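Local coordinates for aspartate carbamoyltransferase (PDB 7K46), which probably catalyses the transfer of the carbamoyl group of carbamoyl phosphate to aspartate, an early step in making pyrimidines, at residues Ser178-Leu183 / Ala204-His209; Ile195-Leu200 / Ala267-Asp272; Leu147-Ile152 / Gly157-Ile162. One frame throughout, in Å; residues are numbered along the deposited sequence.

Interaction 1 (Ser178-Leu183 / Ala204-His209); sequences SLLKLL and AEVLEH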
ATOM      1  N   SER A 178     -18.000   3.337 -26.108  1.00 19.86           N
ATOM      2  CA  SER A 178     -17.215   4.562 -26.013  0.59 21.02           C
ATOM      3  C   SER A 178     -16.008   4.522 -26.943  1.00 21.94           C
ATOM      4  O   SER A 178     -15.662   5.532 -27.572  1.00 21.50           O
ATOM      5  CB  SER A 178     -16.770   4.773 -24.562  0.59 21.87           C
ATOM      6  OG  SER A 178     -16.026   5.968 -24.413  0.59 22.75           O
ATOM      7  N   LEU A 179     -15.346   3.365 -27.033  1.00 20.22           N
ATOM      8  CA  LEU A 179     -14.197   3.246 -27.926  1.00 18.80           C
ATOM      9  C   LEU A 179     -14.603   3.486 -29.375  1.00 20.72           C
ATOM     10  O   LEU A 179     -13.924   4.216 -30.107  1.00 19.43           O
ATOM     11  CB  LEU A 179     -13.535   1.872 -27.769  1.00 18.56           C
ATOM     12  CG  LEU A 179     -12.305   1.644 -28.669  1.00 16.77           C
ATOM     13  CD1 LEU A 179     -11.164   2.601 -28.317  1.00 22.59           C
ATOM     14  CD2 LEU A 179     -11.841   0.201 -28.632  1.00 19.29           C
ATOM     15  N   LEU A 180     -15.721   2.900 -29.799  1.00 19.99           N
ATOM     16  CA  LEU A 180     -16.199   3.125 -31.162  1.00 19.60           C
ATOM     17  C   LEU A 180     -16.508   4.603 -31.400  1.00 21.17           C
ATOM     18  O   LEU A 180     -16.113   5.176 -32.424  1.00 19.55           O
ATOM     19  CB  LEU A 180     -17.429   2.263 -31.432  1.00 19.60           C
ATOM     20  CG  LEU A 180     -18.114   2.528 -32.770  1.00 18.06           C
ATOM     21  CD1 LEU A 180     -17.137   2.267 -33.912  1.00 21.28           C
ATOM     22  CD2 LEU A 180     -19.378   1.673 -32.918  1.00 24.60           C
ATOM     23  N   LYS A 181     -17.220   5.239 -30.464  1.00 19.59           N
ATOM     24  CA  LYS A 181     -17.537   6.658 -30.629  1.00 20.76           C
ATOM     25  C   LYS A 181     -16.266   7.485 -30.767  1.00 24.78           C
ATOM     26  O   LYS A 181     -16.173   8.363 -31.633  1.00 23.55           O
ATOM     27  CB  LYS A 181     -18.357   7.168 -29.447  1.00 26.41           C
ATOM     28  CG  LYS A 181     -19.760   6.602 -29.323  1.00 28.85           C
ATOM     29  CD  LYS A 181     -20.370   7.127 -28.032  1.00 31.10           C
ATOM     30  CE  LYS A 181     -21.697   6.489 -27.727  1.00 35.73           C
ATOM     31  NZ  LYS A 181     -22.263   7.079 -26.482  1.00 31.89           N
ATOM     32  N   LEU A 182     -15.267   7.202 -29.926  1.00 25.42           N
ATOM     33  CA  LEU A 182     -14.025   7.966 -29.957  1.00 23.51           C
ATOM     34  C   LEU A 182     -13.284   7.764 -31.273  1.00 24.08           C
ATOM     35  O   LEU A 182     -12.774   8.727 -31.862  1.00 23.77           O
ATOM     36  CB  LEU A 182     -13.147   7.557 -28.775  1.00 24.91           C
ATOM     37  CG  LEU A 182     -11.913   8.420 -28.546  1.00 34.01           C
ATOM     38  CD1 LEU A 182     -12.357   9.789 -28.076  1.00 29.79           C
ATOM     39  CD2 LEU A 182     -10.993   7.770 -27.530  1.00 31.87           C
ATOM     40  N   LEU A 183     -13.208   6.517 -31.745  1.00 19.95           N
ATOM     41  CA  LEU A 183     -12.483   6.234 -32.981  1.00 22.24           C
ATOM     42  C   LEU A 183     -13.161   6.906 -34.175  1.00 21.78           C
ATOM     43  O   LEU A 183     -12.499   7.545 -35.002  1.00 23.13           O
ATOM     44  CB  LEU A 183     -12.382   4.720 -33.197  1.00 18.32           C
ATOM     45  CG  LEU A 183     -11.454   3.922 -32.271  1.00 22.13           C
ATOM     46  CD1 LEU A 183     -11.542   2.413 -32.508  1.00 18.77           C
ATOM     47  CD2 LEU A 183     -10.019   4.396 -32.449  1.00 27.28           C
ATOM     48  N   ALA A 204     -28.589   0.088 -31.378  1.00 29.42           N
ATOM     49  CA  ALA A 204     -28.933   1.041 -32.429  1.00 28.80           C
ATOM     50  C   ALA A 204     -28.631   2.474 -32.010  1.00 27.82           C
ATOM     51  O   ALA A 204     -28.273   3.304 -32.854  1.00 28.23           O
ATOM     52  CB  ALA A 204     -30.406   0.898 -32.799  1.00 31.36           C
ATOM     53  N   GLU A 205     -28.776   2.785 -30.721  1.00 26.91           N
ATOM     54  CA  GLU A 205     -28.510   4.142 -30.257  1.00 26.74           C
ATOM     55  C   GLU A 205     -27.049   4.532 -30.463  1.00 28.87           C
ATOM     56  O   GLU A 205     -26.746   5.713 -30.671  1.00 25.39           O
ATOM     57  CB  GLU A 205     -28.892   4.275 -28.777  1.00 35.71           C
ATOM     58  CG  GLU A 205     -28.761   5.693 -28.228  1.00 48.38           C
ATOM     59  CD  GLU A 205     -28.999   5.784 -26.726  1.00 59.89           C
ATOM     60  OE1 GLU A 205     -28.722   4.797 -26.005  1.00 57.12           O
ATOM     61  OE2 GLU A 205     -29.467   6.850 -26.268  1.00 60.20           O
ATOM     62  N   VAL A 206     -26.132   3.563 -30.397  1.00 22.26           N
ATOM     63  CA  VAL A 206     -24.719   3.866 -30.609  1.00 23.02           C
ATOM     64  C   VAL A 206     -24.434   4.098 -32.089  1.00 25.11           C
ATOM     65  O   VAL A 206     -23.668   4.997 -32.449  1.00 24.37           O
ATOM     66  CB  VAL A 206     -23.835   2.743 -30.033  1.00 24.35           C
ATOM     67  CG1 VAL A 206     -22.365   2.986 -30.382  1.00 23.45           C
ATOM     68  CG2 VAL A 206     -24.022   2.644 -28.518  1.00 22.69           C
ATOM     69  N   LEU A 207     -25.049   3.301 -32.970  1.00 22.22           N
ATOM     70  CA  LEU A 207     -24.904   3.549 -34.404  1.00 23.29           C
ATOM     71  C   LEU A 207     -25.500   4.898 -34.794  1.00 26.91           C
ATOM     72  O   LEU A 207     -24.950   5.606 -35.647  1.00 23.92           O
ATOM     73  CB  LEU A 207     -25.552   2.416 -35.204  1.00 23.41           C
ATOM     74  CG  LEU A 207     -24.929   1.029 -35.010  1.00 26.11           C
ATOM     75  CD1 LEU A 207     -25.631  -0.033 -35.876  1.00 24.17           C
ATOM     76  CD2 LEU A 207     -23.422   1.064 -35.280  1.00 28.47           C
ATOM     77  N   GLU A 208     -26.625   5.275 -34.183  1.00 23.79           N
ATOM     78  CA  GLU A 208     -27.173   6.601 -34.438  1.00 23.66           C
ATOM     79  C   GLU A 208     -26.217   7.677 -33.947  1.00 27.28           C
ATOM     80  O   GLU A 208     -26.060   8.718 -34.591  1.00 24.80           O
ATOM     81  CB  GLU A 208     -28.543   6.748 -33.776  1.00 30.46           C
ATOM     82  N   HIS A 209     -25.543   7.428 -32.820  1.00 26.62           N
ATOM     83  CA  HIS A 209     -24.635   8.430 -32.269  1.00 26.99           C
ATOM     84  C   HIS A 209     -23.473   8.718 -33.213  1.00 27.35           C
ATOM     85  O   HIS A 209     -23.071   9.874 -33.379  1.00 27.44           O
ATOM     86  CB  HIS A 209     -24.106   7.981 -30.908  1.00 25.19           C
ATOM     87  CG  HIS A 209     -23.227   9.000 -30.247  1.00 35.39           C
ATOM     88  ND1 HIS A 209     -23.686   9.857 -29.267  1.00 36.03           N
ATOM     89  CD2 HIS A 209     -21.926   9.320 -30.449  1.00 36.09           C
ATOM     90  CE1 HIS A 209     -22.699  10.647 -28.882  1.00 38.31           C
ATOM     91  NE2 HIS A 209     -21.621  10.345 -29.585  1.00 36.23           N
TER

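Interaction 2 (Ile195-Leu200 / Ala267-Asp272); sequences IAPAGL and ASLLID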
ATOM      1  N   ILE A 195     -18.608  -7.665 -34.550  1.00 20.41           N
ATOM      2  CA  ILE A 195     -18.751  -9.121 -34.506  1.00 19.02           C
ATOM      3  C   ILE A 195     -19.337  -9.495 -33.152  1.00 21.52           C
ATOM      4  O   ILE A 195     -18.666  -9.364 -32.123  1.00 20.91           O
ATOM      5  CB  ILE A 195     -17.408  -9.837 -34.720  1.00 20.03           C
ATOM      6  CG1 ILE A 195     -16.661  -9.284 -35.946  1.00 16.70           C
ATOM      7  CG2 ILE A 195     -17.622 -11.353 -34.796  1.00 21.02           C
ATOM      8  CD1 ILE A 195     -17.389  -9.501 -37.271  1.00 19.79           C
ATOM      9  N   ALA A 196     -20.572  -9.988 -33.144  1.00 22.30           N
ATOM     10  CA  ALA A 196     -21.244 -10.292 -31.893  1.00 22.80           C
ATOM     11  C   ALA A 196     -22.226 -11.419 -32.123  1.00 27.52           C
ATOM     12  O   ALA A 196     -22.831 -11.502 -33.203  1.00 23.20           O
ATOM     13  CB  ALA A 196     -21.979  -9.065 -31.339  1.00 19.34           C
ATOM     14  N   PRO A 197     -22.433 -12.293 -31.138  1.00 24.98           N
ATOM     15  CA  PRO A 197     -23.460 -13.329 -31.275  1.00 27.23           C
ATOM     16  C   PRO A 197     -24.845 -12.722 -31.470  1.00 31.40           C
ATOM     17  O   PRO A 197     -25.111 -11.576 -31.100  1.00 23.52           O
ATOM     18  CB  PRO A 197     -23.378 -14.108 -29.955  1.00 27.62           C
ATOM     19  CG  PRO A 197     -22.067 -13.731 -29.332  1.00 24.96           C
ATOM     20  CD  PRO A 197     -21.733 -12.350 -29.835  1.00 23.06           C
ATOM     21  N   ALA A 198     -25.737 -13.522 -32.054  1.00 28.12           N
ATOM     22  CA  ALA A 198     -27.119 -13.102 -32.269  1.00 35.61           C
ATOM     23  C   ALA A 198     -27.739 -12.572 -30.981  1.00 30.56           C
ATOM     24  O   ALA A 198     -27.709 -13.237 -29.942  1.00 32.06           O
ATOM     25  CB  ALA A 198     -27.945 -14.277 -32.801  1.00 33.68           C
ATOM     26  N   GLY A 199     -28.303 -11.367 -31.054  1.00 30.40           N
ATOM     27  CA  GLY A 199     -28.925 -10.752 -29.903  1.00 32.15           C
ATOM     28  C   GLY A 199     -28.014  -9.885 -29.059  1.00 37.47           C
ATOM     29  O   GLY A 199     -28.507  -9.183 -28.167  1.00 29.23           O
ATOM     30  N   LEU A 200     -26.703  -9.916 -29.300  1.00 26.43           N
ATOM     31  CA  LEU A 200     -25.748  -9.112 -28.549  1.00 27.71           C
ATOM     32  C   LEU A 200     -25.125  -8.028 -29.426  1.00 26.09           C
ATOM     33  O   LEU A 200     -23.980  -7.620 -29.207  1.00 24.33           O
ATOM     34  CB  LEU A 200     -24.666 -10.001 -27.933  1.00 25.55           C
ATOM     35  CG  LEU A 200     -25.124 -11.062 -26.928  1.00 29.71           C
ATOM     36  CD1 LEU A 200     -23.922 -11.788 -26.323  1.00 28.45           C
ATOM     37  CD2 LEU A 200     -25.990 -10.437 -25.824  1.00 31.14           C
ATOM     38  N   ALA A 267     -17.192 -20.501 -30.435  1.00 24.38           N
ATOM     39  CA  ALA A 267     -16.336 -20.917 -31.541  1.00 25.49           C
ATOM     40  C   ALA A 267     -16.288 -19.874 -32.653  1.00 24.40           C
ATOM     41  O   ALA A 267     -15.252 -19.719 -33.306  1.00 24.82           O
ATOM     42  CB  ALA A 267     -16.803 -22.264 -32.093  1.00 30.72           C
ATOM     43  N   SER A 268     -17.380 -19.140 -32.876  1.00 22.59           N
ATOM     44  CA  SER A 268     -17.400 -18.167 -33.962  0.63 26.09           C
ATOM     45  C   SER A 268     -16.655 -16.880 -33.622  1.00 25.79           C
ATOM     46  O   SER A 268     -16.336 -16.111 -34.535  1.00 23.13           O
ATOM     47  CB  SER A 268     -18.844 -17.845 -34.367  0.63 26.66           C
ATOM     48  OG  SER A 268     -19.635 -17.465 -33.257  0.63 29.28           O
ATOM     49  N   LEU A 269     -16.362 -16.629 -32.343  1.00 21.46           N
ATOM     50  CA  LEU A 269     -15.600 -15.452 -31.948  1.00 21.27           C
ATOM     51  C   LEU A 269     -14.160 -15.765 -31.562  1.00 21.43           C
ATOM     52  O   LEU A 269     -13.349 -14.835 -31.447  1.00 20.63           O
ATOM     53  CB  LEU A 269     -16.284 -14.742 -30.766  1.00 22.95           C
ATOM     54  CG  LEU A 269     -17.770 -14.351 -30.784  1.00 35.11           C
ATOM     55  CD1 LEU A 269     -18.010 -13.185 -29.816  1.00 35.08           C
ATOM     56  CD2 LEU A 269     -18.285 -13.988 -32.158  1.00 27.52           C
ATOM     57  N   LEU A 270     -13.825 -17.040 -31.362  1.00 19.23           N
ATOM     58  CA  LEU A 270     -12.514 -17.432 -30.851  1.00 22.86           C
ATOM     59  C   LEU A 270     -11.397 -16.965 -31.774  1.00 23.10           C
ATOM     60  O   LEU A 270     -11.471 -17.135 -32.994  1.00 23.31           O
ATOM     61  CB  LEU A 270     -12.456 -18.958 -30.702  1.00 23.25           C
ATOM     62  CG  LEU A 270     -11.079 -19.552 -30.380  1.00 26.44           C
ATOM     63  CD1 LEU A 270     -10.590 -19.071 -29.026  1.00 22.76           C
ATOM     64  CD2 LEU A 270     -11.110 -21.084 -30.429  1.00 30.05           C
ATOM     65  N   ILE A 271     -10.351 -16.379 -31.193  1.00 19.19           N
ATOM     66  CA  ILE A 271      -9.138 -16.046 -31.931  1.00 22.19           C
ATOM     67  C   ILE A 271      -8.039 -16.983 -31.447  1.00 20.33           C
ATOM     68  O   ILE A 271      -7.679 -16.969 -30.262  1.00 20.77           O
ATOM     69  CB  ILE A 271      -8.737 -14.570 -31.757  1.00 19.48           C
ATOM     70  CG1 ILE A 271      -9.798 -13.642 -32.364  1.00 20.65           C
ATOM     71  CG2 ILE A 271      -7.395 -14.296 -32.447  1.00 21.98           C
ATOM     72  CD1 ILE A 271      -9.587 -12.182 -31.989  1.00 24.13           C
ATOM     73  N   ASP A 272      -7.529 -17.817 -32.351  1.00 22.01           N
ATOM     74  CA  ASP A 272      -6.453 -18.750 -32.034  1.00 25.42           C
ATOM     75  C   ASP A 272      -5.517 -18.820 -33.238  1.00 23.59           C
ATOM     76  O   ASP A 272      -5.648 -18.052 -34.195  1.00 24.73           O
ATOM     77  CB  ASP A 272      -7.013 -20.128 -31.644  1.00 22.04           C
ATOM     78  CG  ASP A 272      -7.889 -20.743 -32.727  1.00 27.69           C
ATOM     79  OD1 ASP A 272      -8.080 -20.111 -33.791  1.00 23.64           O
ATOM     80  OD2 ASP A 272      -8.401 -21.866 -32.504  1.00 27.32           O
TER

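Interaction 3 (Leu147-Ile152 / Gly157-Ile162); sequences LDILTI and GAVDGI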
ATOM      1  N   LEU A 147      -5.214   4.395 -24.104  1.00 14.82           N
ATOM      2  CA  LEU A 147      -4.154   3.404 -24.271  1.00 15.76           C
ATOM      3  C   LEU A 147      -4.432   2.470 -25.448  1.00 16.14           C
ATOM      4  O   LEU A 147      -3.486   2.006 -26.097  1.00 15.95           O
ATOM      5  CB  LEU A 147      -3.949   2.597 -22.976  1.00 17.57           C
ATOM      6  CG  LEU A 147      -4.827   1.398 -22.613  1.00 16.38           C
ATOM      7  CD1 LEU A 147      -4.302   0.103 -23.247  1.00 14.39           C
ATOM      8  CD2 LEU A 147      -4.874   1.245 -21.083  1.00 17.30           C
ATOM      9  N   ASP A 148      -5.706   2.162 -25.724  1.00 15.50           N
ATOM     10  CA  ASP A 148      -6.020   1.355 -26.902  1.00 15.40           C
ATOM     11  C   ASP A 148      -5.599   2.080 -28.174  1.00 18.89           C
ATOM     12  O   ASP A 148      -5.027   1.475 -29.092  1.00 15.79           O
ATOM     13  CB  ASP A 148      -7.519   1.031 -26.953  1.00 17.04           C
ATOM     14  CG  ASP A 148      -7.971   0.069 -25.846  1.00 19.78           C
ATOM     15  OD1 ASP A 148      -7.120  -0.562 -25.174  1.00 17.86           O
ATOM     16  OD2 ASP A 148      -9.203  -0.045 -25.650  1.00 16.28           O
ATOM     17  N   ILE A 149      -5.876   3.384 -28.248  1.00 15.33           N
ATOM     18  CA  ILE A 149      -5.481   4.167 -29.420  1.00 21.03           C
ATOM     19  C   ILE A 149      -3.965   4.212 -29.544  1.00 18.65           C
ATOM     20  O   ILE A 149      -3.409   4.051 -30.638  1.00 18.45           O
ATOM     21  CB  ILE A 149      -6.072   5.585 -29.342  1.00 19.28           C
ATOM     22  CG1 ILE A 149      -7.590   5.539 -29.498  1.00 19.79           C
ATOM     23  CG2 ILE A 149      -5.444   6.491 -30.389  1.00 23.00           C
ATOM     24  CD1 ILE A 149      -8.209   6.893 -29.298  1.00 26.80           C
ATOM     25  N   LEU A 150      -3.275   4.461 -28.425  1.00 18.49           N
ATOM     26  CA  LEU A 150      -1.810   4.464 -28.442  1.00 17.20           C
ATOM     27  C   LEU A 150      -1.254   3.134 -28.939  1.00 17.70           C
ATOM     28  O   LEU A 150      -0.297   3.110 -29.726  1.00 19.37           O
ATOM     29  CB  LEU A 150      -1.267   4.770 -27.047  1.00 17.97           C
ATOM     30  CG  LEU A 150       0.248   4.623 -26.858  1.00 17.71           C
ATOM     31  CD1 LEU A 150       1.035   5.524 -27.829  1.00 17.93           C
ATOM     32  CD2 LEU A 150       0.605   4.940 -25.415  1.00 14.35           C
ATOM     33  N   THR A 151      -1.830   2.022 -28.481  1.00 16.63           N
ATOM     34  CA  THR A 151      -1.352   0.705 -28.894  1.00 14.57           C
ATOM     35  C   THR A 151      -1.453   0.544 -30.403  1.00 18.50           C
ATOM     36  O   THR A 151      -0.498   0.111 -31.057  1.00 19.44           O
ATOM     37  CB  THR A 151      -2.145  -0.393 -28.183  1.00 14.40           C
ATOM     38  OG1 THR A 151      -1.989  -0.252 -26.760  1.00 17.55           O
ATOM     39  CG2 THR A 151      -1.621  -1.786 -28.598  1.00 17.52           C
ATOM     40  N   ILE A 152      -2.604   0.895 -30.978  1.00 17.29           N
ATOM     41  CA  ILE A 152      -2.756   0.793 -32.427  1.00 19.17           C
ATOM     42  C   ILE A 152      -1.710   1.653 -33.118  1.00 20.22           C
ATOM     43  O   ILE A 152      -0.985   1.191 -34.008  1.00 21.08           O
ATOM     44  CB  ILE A 152      -4.180   1.190 -32.850  1.00 18.17           C
ATOM     45  CG1 ILE A 152      -5.206   0.233 -32.247  1.00 18.13           C
ATOM     46  CG2 ILE A 152      -4.302   1.201 -34.373  1.00 19.10           C
ATOM     47  CD1 ILE A 152      -6.636   0.702 -32.402  1.00 16.16           C
ATOM     48  N   GLY A 157       1.741   2.151 -36.726  1.00 24.62           N
ATOM     49  CA  GLY A 157       2.241   3.393 -37.269  1.00 27.31           C
ATOM     50  C   GLY A 157       1.183   4.455 -37.489  1.00 28.84           C
ATOM     51  O   GLY A 157       1.534   5.623 -37.682  1.00 29.82           O
ATOM     52  N   ALA A 158      -0.098   4.084 -37.469  1.00 26.21           N
ATOM     53  CA  ALA A 158      -1.188   5.032 -37.672  1.00 28.86           C
ATOM     54  C   ALA A 158      -2.502   4.386 -37.256  1.00 29.09           C
ATOM     55  O   ALA A 158      -2.636   3.156 -37.280  1.00 23.67           O
ATOM     56  CB  ALA A 158      -1.279   5.488 -39.137  1.00 24.31           C
ATOM     57  N   VAL A 159      -3.463   5.226 -36.884  1.00 25.61           N
ATOM     58  CA  VAL A 159      -4.835   4.791 -36.643  1.00 22.97           C
ATOM     59  C   VAL A 159      -5.735   5.139 -37.818  1.00 26.75           C
ATOM     60  O   VAL A 159      -6.587   4.339 -38.213  1.00 24.28           O
ATOM     61  CB  VAL A 159      -5.381   5.401 -35.334  1.00 21.65           C
ATOM     62  CG1 VAL A 159      -6.794   4.901 -35.079  1.00 22.65           C
ATOM     63  CG2 VAL A 159      -4.485   5.049 -34.156  1.00 22.00           C
ATOM     64  N   ASP A 160      -5.570   6.340 -38.369  1.00 23.48           N
ATOM     65  CA  ASP A 160      -6.170   6.667 -39.654  1.00 23.42           C
ATOM     66  C   ASP A 160      -5.955   5.525 -40.637  1.00 28.60           C
ATOM     67  O   ASP A 160      -4.852   4.982 -40.744  1.00 30.25           O
ATOM     68  CB  ASP A 160      -5.551   7.948 -40.217  1.00 26.99           C
ATOM     69  CG  ASP A 160      -5.946   9.187 -39.438  1.00 30.83           C
ATOM     70  OD1 ASP A 160      -7.048   9.208 -38.840  1.00 26.65           O
ATOM     71  OD2 ASP A 160      -5.154  10.153 -39.452  1.00 27.29           O
ATOM     72  N   GLY A 161      -7.025   5.147 -41.333  1.00 24.58           N
ATOM     73  CA  GLY A 161      -6.950   4.185 -42.409  1.00 28.46           C
ATOM     74  C   GLY A 161      -7.230   2.739 -42.042  1.00 25.83           C
ATOM     75  O   GLY A 161      -7.306   1.900 -42.949  1.00 26.43           O
ATOM     76  N   ILE A 162      -7.412   2.408 -40.758  1.00 25.23           N
ATOM     77  CA  ILE A 162      -7.457   1.001 -40.362  1.00 23.43           C
ATOM     78  C   ILE A 162      -8.848   0.420 -40.575  1.00 25.34           C
ATOM     79  O   ILE A 162      -9.868   1.120 -40.552  1.00 21.49           O
ATOM     80  CB  ILE A 162      -7.020   0.796 -38.896  1.00 23.94           C
ATOM     81  CG1 ILE A 162      -8.023   1.431 -37.926  1.00 24.96           C
ATOM     82  CG2 ILE A 162      -5.587   1.274 -38.664  1.00 22.29           C
ATOM     83  CD1 ILE A 162      -7.756   1.067 -36.448  1.00 21.69           C
TER

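Interaction 1 (Ser178-Leu183 / Ala204-His209)
K181 lays its aliphatic chain over one face of the H209 imidazole, the two side chains crossing at about a right angle. CB starts just beyond the rim of the ring, on the side of CD2. CG reaches that edge, 3.7 Å from CD2 of H209. CD comes closest over the face: K181 CD lies 3.9 Å from the centroid of the H209 ring and 24° off the normal, a CH-pi contact displaced toward the rim at CD2 and NE2. K181 CE is still over the same face, above the CG-CD2 side, 3.9 Å from H209 CG, and skims a methyl of V206. The ammonium group ends near ND1, with K181 NZ 4.2 Å from H209 ND1; this is proximity rather than a bond, and the carboxylate of E205 is farther still. The lysine can track across the ring because its chain is fully extended beyond CG, while H209 holds CG anti to its backbone N (chi1 -177°), reaching out toward the neighbouring helix. Beneath this partly solvent-facing layer the contact turns apolar and buried: L180 CD2 meets V206 CG1 at 4.1 Å, the two branches meeting at a slant. L180 continues inward onto V192 and L166 of the sheet. The two helical segments run almost side by side, their axes 10.2 Å apart at closest approach and 14° from parallel, so side chains rather than backbones bridge the gap. The two neighbouring helices follow strands 163-167 and 191-195 and pack with the same polarity against the parallel sheet, as expected of successive beta-alpha-beta crossovers in a Rossmann-like domain, here the aspartate-binding half of a carbamoyltransferase.

Interaction 2 (Ile195-Leu200 / Ala267-Asp272)
I195 and L269 bring the two backbones nearest, with I195 CA 7.5 Å from L269 CA. One segment leaves the end of strand 191-195 and bends through a type II turn from P197 to L200, closed by L200 N to P197 O at 2.9 Å; G199 takes the third place of the turn with a positive phi of 91°. The other is the frayed last turn of helix 262-269 and the chain running on from it. L269 makes the close contacts on its side. Its CG stands anti to the carbonyl carbon (chi1 -52°), and the fork beyond it serves two partners. L269 CD2 lies 3.8 Å from I195 CG2; the two side chains lie alongside, pointing opposite ways, and the rest of I195 turns off from the contact. The strand is an inner one of the Rossmann-like parallel sheet, and I195 is bonded through its backbone to L166 and G168. The second methyl, L269 CD1, packs on the rim of the proline ring, 3.8 Å from P197 CD, with the leucine set broadside to the proline. I167, at the end of the adjoining strand, and L243 also touch L269.

Interaction 3 (Leu147-Ile152 / Gly157-Ile162)
I152 presents a single methyl, CG2, to three partners of the loop that follows its own helix. I152 CG2 lies 3.9 Å from V159 CG2 and 4.0 Å from I162 CD1. The same methyl meets a backbone carbonyl, I152 CG2 to A158 O being 3.9 Å. V159 CG2 fits between I149 and I152, one turn apart, with I149 CG2 4.1 Å from V159 CG2; the valine lies crosswise to both isoleucines and also rests against the carbonyl of I149. I162 reaches in with CG1 between its backbone N and carbonyl carbon (chi1 67°), and the chain then extends to deliver CD1 to I152. Behind these apolar groups the loop is shaped by two features. G157 leaves the helix with a positive phi of 99°, and a type II turn joins V159 to I162, its bond from I162 N to V159 O being 3.3 Å long. D160 in that turn forms a salt bridge with R23 and accepts a bond from A188 N. On the helix, T151 N and T151 OG1 reach L147 O from opposite faces of its plane; T151 OG1 is 2.8 Å from L147 O, with a C=O...OG1 angle of 147°. Farther round, D148 is bonded to Y239 and Q310, while I149 and V159 both touch F187. An exit loop folded back against the helix it leaves, before strand 163-167, belongs here to the join between the carbamoyl-phosphate and aspartate domains, where helices 142-156 and 309-326 run together, as in other carbamoyltransferases.

In the fold
Interactions 1 and 3 are coupled directly through helix 174-186: L182 CD2 meets I149 CD1 at 3.4 Å and L183 CD2 meets V159 CG1 at 4.2 Å, although the contact centres are about 17 Å apart. Thus one face of this helix looks to 204-209 and another to the domain junction. Interactions 1 and 2 interleave along the chain, 195-200 lying between 178-183 and 204-209, with centres about 19 Å apart. Interactions 2 and 3 do not touch, their nearest atoms being about 13 Å apart. In relatives the active site lies in the cleft between the two domains and is completed by a neighbouring subunit; no other chain touches any of the six segments.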